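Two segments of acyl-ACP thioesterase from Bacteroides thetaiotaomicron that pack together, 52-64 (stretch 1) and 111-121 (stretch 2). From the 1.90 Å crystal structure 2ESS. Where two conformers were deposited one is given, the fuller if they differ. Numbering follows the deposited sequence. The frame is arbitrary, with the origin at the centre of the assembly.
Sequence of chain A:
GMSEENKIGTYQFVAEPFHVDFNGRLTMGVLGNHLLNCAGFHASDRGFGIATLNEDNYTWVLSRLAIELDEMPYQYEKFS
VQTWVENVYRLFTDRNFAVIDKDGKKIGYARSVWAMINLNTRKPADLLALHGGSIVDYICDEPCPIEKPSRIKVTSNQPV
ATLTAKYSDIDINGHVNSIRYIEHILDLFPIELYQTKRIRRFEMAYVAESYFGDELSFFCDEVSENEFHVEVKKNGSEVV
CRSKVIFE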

# COMPACT_ATOMS: atom_id res chain seq x y z
N THR A 52 17.33 11.31 -14.97
CA THR A 52 17.95 11.99 -16.09
C THR A 52 17.66 13.47 -16.01
O THR A 52 18.56 14.29 -16.08
N LEU A 53 16.39 13.82 -15.86
CA LEU A 53 16.01 15.25 -15.74
C LEU A 53 16.79 15.97 -14.62
O LEU A 53 17.23 17.13 -14.80
N ASN A 54 16.93 15.31 -13.48
CA ASN A 54 17.57 15.90 -12.29
C ASN A 54 19.03 16.28 -12.53
O ASN A 54 19.53 17.29 -12.00
N GLU A 55 19.72 15.52 -13.38
CA GLU A 55 21.09 15.84 -13.74
C GLU A 55 21.22 17.19 -14.42
O GLU A 55 22.28 17.79 -14.36
N ASP A 56 20.15 17.65 -15.06
CA ASP A 56 20.15 19.00 -15.68
C ASP A 56 19.30 20.03 -14.97
O ASP A 56 19.06 21.11 -15.50
N ASN A 57 18.90 19.70 -13.75
CA ASN A 57 18.19 20.59 -12.83
C ASN A 57 16.71 20.78 -13.12
O ASN A 57 16.14 21.83 -12.79
N TYR A 58 16.12 19.76 -13.74
CA TYR A 58 14.68 19.70 -13.93
C TYR A 58 14.11 18.54 -13.18
O TYR A 58 14.85 17.63 -12.73
N THR A 59 12.77 18.54 -13.02
CA THR A 59 12.09 17.34 -12.56
C THR A 59 10.68 17.30 -13.16
O THR A 59 10.24 18.25 -13.77
N TRP A 60 10.03 16.16 -13.00
CA TRP A 60 8.65 15.95 -13.42
C TRP A 60 7.73 16.11 -12.23
O TRP A 60 8.08 15.65 -11.14
N VAL A 61 6.58 16.76 -12.45
CA VAL A 61 5.55 16.82 -11.42
C VAL A 61 4.21 16.44 -12.02
O VAL A 61 3.85 16.89 -13.08
N LEU A 62 3.49 15.57 -11.31
CA LEU A 62 2.19 15.09 -11.72
C LEU A 62 1.17 16.17 -11.42
O LEU A 62 1.02 16.58 -10.26
N SER A 63 0.44 16.57 -12.45
CA SER A 63 -0.56 17.64 -12.36
C SER A 63 -1.98 17.08 -12.32
O SER A 63 -2.79 17.50 -11.52
N ARG A 64 -2.28 16.16 -13.23
CA ARG A 64 -3.63 15.61 -13.39
C ARG A 64 -3.57 14.09 -13.66
O ARG A 64 -2.68 13.60 -14.33
N ARG A 111 -5.35 8.65 -18.16
CA ARG A 111 -4.62 9.77 -18.74
C ARG A 111 -3.95 10.53 -17.60
O ARG A 111 -4.59 10.76 -16.58
N SER A 112 -2.68 10.88 -17.77
CA SER A 112 -1.90 11.64 -16.78
C SER A 112 -1.23 12.81 -17.48
O SER A 112 -0.91 12.75 -18.68
N VAL A 113 -1.09 13.92 -16.75
CA VAL A 113 -0.52 15.16 -17.30
C VAL A 113 0.57 15.57 -16.32
O VAL A 113 0.35 15.63 -15.11
N TRP A 114 1.76 15.76 -16.85
CA TRP A 114 2.97 15.99 -16.04
C TRP A 114 3.60 17.30 -16.46
O TRP A 114 3.77 17.53 -17.66
N ALA A 115 4.00 18.13 -15.50
CA ALA A 115 4.76 19.33 -15.83
C ALA A 115 6.26 19.03 -15.66
O ALA A 115 6.63 18.18 -14.90
N MSE A 116 7.09 19.73 -16.40
CA MSE A 116 8.54 19.74 -16.13
C MSE A 116 8.94 21.09 -15.54
O MSE A 116 8.65 22.11 -16.12
N ILE A 117 9.57 21.09 -14.38
CA ILE A 117 9.93 22.35 -13.73
C ILE A 117 11.42 22.40 -13.43
O ILE A 117 12.05 21.37 -13.14
N ASN A 118 11.97 23.61 -13.52
CA ASN A 118 13.33 23.88 -13.10
C ASN A 118 13.41 23.79 -11.59
O ASN A 118 12.57 24.35 -10.87
N LEU A 119 14.39 23.07 -11.07
CA LEU A 119 14.49 22.87 -9.61
C LEU A 119 15.06 24.07 -8.81
O LEU A 119 14.91 24.13 -7.59
N ASN A 120 15.73 25.00 -9.46
CA ASN A 120 16.24 26.16 -8.75
C ASN A 120 15.12 27.17 -8.49
O ASN A 120 14.97 27.69 -7.38
N THR A 121 14.36 27.44 -9.54
CA THR A 121 13.48 28.58 -9.56
C THR A 121 12.04 28.15 -9.28
O THR A 121 11.19 29.00 -9.06

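Strands 58-64 and 111-118 run antiparallel, and the hydrogen-bonded positions satisfy each other's main chain across the gap. T59 N donates to I117 O (2.9 Å) and I117 N to T59 O (3.0 Å); V61 N and A115 O (2.8 Å), then A115 N and V61 O (2.7 Å), repeat the pattern. At the bulge V113 O accepts twice, from S63 N at 2.8 Å and R64 N at 3.3 Å, while V113 N donates to R64 O at 2.9 Å.

One face of the sheet is mostly apolar. There W60 (m) pairs with selenomethionine M116 (t, t, chi3 off-rotamer at 17°), L62 (t, p) with W114 (m), and Y58 (m) with the polar N118 (t). M116 SE lies 3.9 Å from Y58 CB and 3.6 Å from L53 CD2, so the preceding helix joins this layer. L62 CD1 sits over one face of the W114 six-membered ring, 3.9 Å from its centroid. The indole nitrogen is not left unpaired: W114 NE1 donates to S112 OG (2.8 Å) within its own strand, and W60 NE1 is satisfied elsewhere in the structure.

On the other face are T59 (t), V61 (m) and I117 (p, t), with V61 CG2 3.6 Å from A115 CB. Just past the strand, L119 points its CB toward stretch 1, and its CD2 comes 3.4 Å from T59 CG2.

At the end where N57 (chi1 off-rotamer, -141°) meets L119 and N120, one backbone bond and one side-chain bond form: N57 O accepts from L119 N at 2.7 Å, and N57 ND2 donates to N120 OD1 at 2.8 Å. A water accepts from both N57 ND2 (3.1 Å) and N118 ND2 (3.0 Å), linking the stretches. N118 spends its OD1 on its own turn, accepting from N120 N at 2.8 Å and T121 N at 3.3 Å. Within stretch 1, N54 (m) ND2 donates to Y58 O at 2.8 Å and weakly to T59 OG1 at 3.4 Å.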

# COMPACT_ATOMS: atom_id res chain seq x y z
CB THR A 52 17.41 11.46 -17.42
OG1 THR A 52 17.74 10.06 -17.54
CG2 THR A 52 17.99 12.24 -18.62
CB LEU A 53 14.50 15.40 -15.54
CG LEU A 53 13.68 15.67 -16.79
CD1 LEU A 53 13.71 14.45 -17.69
CD2 LEU A 53 12.24 16.11 -16.44
CB ASN A 54 17.50 14.94 -11.07
CG ASN A 54 16.13 14.83 -10.40
OD1 ASN A 54 16.00 14.03 -9.49
ND2 ASN A 54 15.12 15.59 -10.83
CB GLU A 55 21.71 14.77 -14.65
CG GLU A 55 21.79 13.40 -14.01
CD GLU A 55 22.69 12.43 -14.85
OE1 GLU A 55 23.83 12.84 -15.20
OE2 GLU A 55 22.23 11.29 -15.12
CB ASP A 56 19.70 18.90 -17.11
CG ASP A 56 20.77 18.32 -17.99
OD1 ASP A 56 21.88 18.89 -18.02
OD2 ASP A 56 20.48 17.30 -18.65
CB ASN A 57 18.86 21.98 -12.68
CG ASN A 57 18.80 22.49 -11.25
OD1 ASN A 57 18.70 21.71 -10.30
ND2 ASN A 57 18.89 23.81 -11.08
CB TYR A 58 14.35 19.57 -15.41
CG TYR A 58 14.79 20.76 -16.16
CD1 TYR A 58 14.03 21.91 -16.14
CD2 TYR A 58 15.98 20.76 -16.85
CE1 TYR A 58 14.43 23.04 -16.81
CE2 TYR A 58 16.41 21.89 -17.51
CZ TYR A 58 15.62 23.02 -17.50
OH TYR A 58 16.02 24.16 -18.16
CB THR A 59 12.03 17.19 -11.01
OG1 THR A 59 11.73 15.84 -10.70
CG2 THR A 59 10.94 18.13 -10.39
CB TRP A 60 8.47 14.52 -13.92
CG TRP A 60 9.16 14.21 -15.21
CD1 TRP A 60 10.16 13.29 -15.39
CD2 TRP A 60 8.85 14.72 -16.50
NE1 TRP A 60 10.51 13.23 -16.72
CE2 TRP A 60 9.71 14.08 -17.43
CE3 TRP A 60 7.91 15.64 -16.99
CZ2 TRP A 60 9.69 14.38 -18.79
CZ3 TRP A 60 7.88 15.92 -18.35
CH2 TRP A 60 8.77 15.30 -19.23
CB VAL A 61 5.45 18.21 -10.72
CG1 VAL A 61 6.66 18.43 -9.82
CG2 VAL A 61 5.32 19.34 -11.73
CB LEU A 62 1.80 13.82 -10.96
CG LEU A 62 0.42 13.21 -11.25
CD1 LEU A 62 0.29 12.82 -12.74
CD2 LEU A 62 0.21 11.99 -10.33
CB SER A 63 -0.41 18.60 -13.55
OG SER A 63 0.91 19.09 -13.63
CB ARG A 64 -4.37 16.28 -14.53
CG ARG A 64 -4.56 17.75 -14.46
CD ARG A 64 -5.68 18.23 -15.45
NE ARG A 64 -5.83 19.70 -15.42
CZ ARG A 64 -6.43 20.36 -14.44
NH1 ARG A 64 -7.00 19.70 -13.42
NH2 ARG A 64 -6.48 21.67 -14.47
CB ARG A 111 -5.56 10.71 -19.47
CG ARG A 111 -6.13 10.15 -20.75
CD ARG A 111 -7.07 11.14 -21.42
NE ARG A 111 -7.32 10.66 -22.76
CZ ARG A 111 -6.61 10.97 -23.84
NH1 ARG A 111 -5.61 11.84 -23.81
NH2 ARG A 111 -6.93 10.39 -24.97
CB SER A 112 -0.88 10.76 -16.06
OG SER A 112 0.11 10.19 -16.92
CB VAL A 113 -1.57 16.29 -17.46
CG1 VAL A 113 -0.90 17.63 -17.95
CG2 VAL A 113 -2.77 15.82 -18.35
CB TRP A 114 4.00 14.86 -16.28
CG TRP A 114 3.49 13.51 -15.92
CD1 TRP A 114 2.64 12.73 -16.64
CD2 TRP A 114 3.79 12.80 -14.74
NE1 TRP A 114 2.38 11.59 -15.96
CE2 TRP A 114 3.09 11.59 -14.80
CE3 TRP A 114 4.63 13.04 -13.64
CZ2 TRP A 114 3.19 10.62 -13.80
CZ3 TRP A 114 4.69 12.10 -12.64
CH2 TRP A 114 3.98 10.91 -12.73
CB ALA A 115 4.36 20.52 -14.94
CB MSE A 116 9.35 19.51 -17.37
CG MSE A 116 10.82 19.74 -17.10
SE MSE A 116 11.97 19.04 -18.45
CE MSE A 116 10.47 18.76 -20.12
CB ILE A 117 9.13 22.60 -12.41
CG1 ILE A 117 9.52 21.64 -11.31
CG2 ILE A 117 7.61 22.48 -12.64
CD1 ILE A 117 9.27 22.20 -9.93
CB ASN A 118 13.76 25.25 -13.60
CG ASN A 118 15.19 25.56 -13.27
OD1 ASN A 118 15.52 25.81 -12.13
ND2 ASN A 118 16.05 25.51 -14.26
CB LEU A 119 15.34 21.64 -9.31
CG LEU A 119 14.80 20.27 -9.68
CD1 LEU A 119 15.92 19.21 -9.39
CD2 LEU A 119 13.50 19.90 -8.95
CB ASN A 120 17.36 26.86 -9.51
CG ASN A 120 18.74 26.26 -9.21
OD1 ASN A 120 18.87 25.19 -8.61
ND2 ASN A 120 19.78 26.96 -9.64
CB THR A 121 13.50 29.21 -10.96
OG1 THR A 121 13.08 28.23 -11.90
CG2 THR A 121 14.88 29.70 -11.30
O HOH W 1 19.01 25.35 -13.75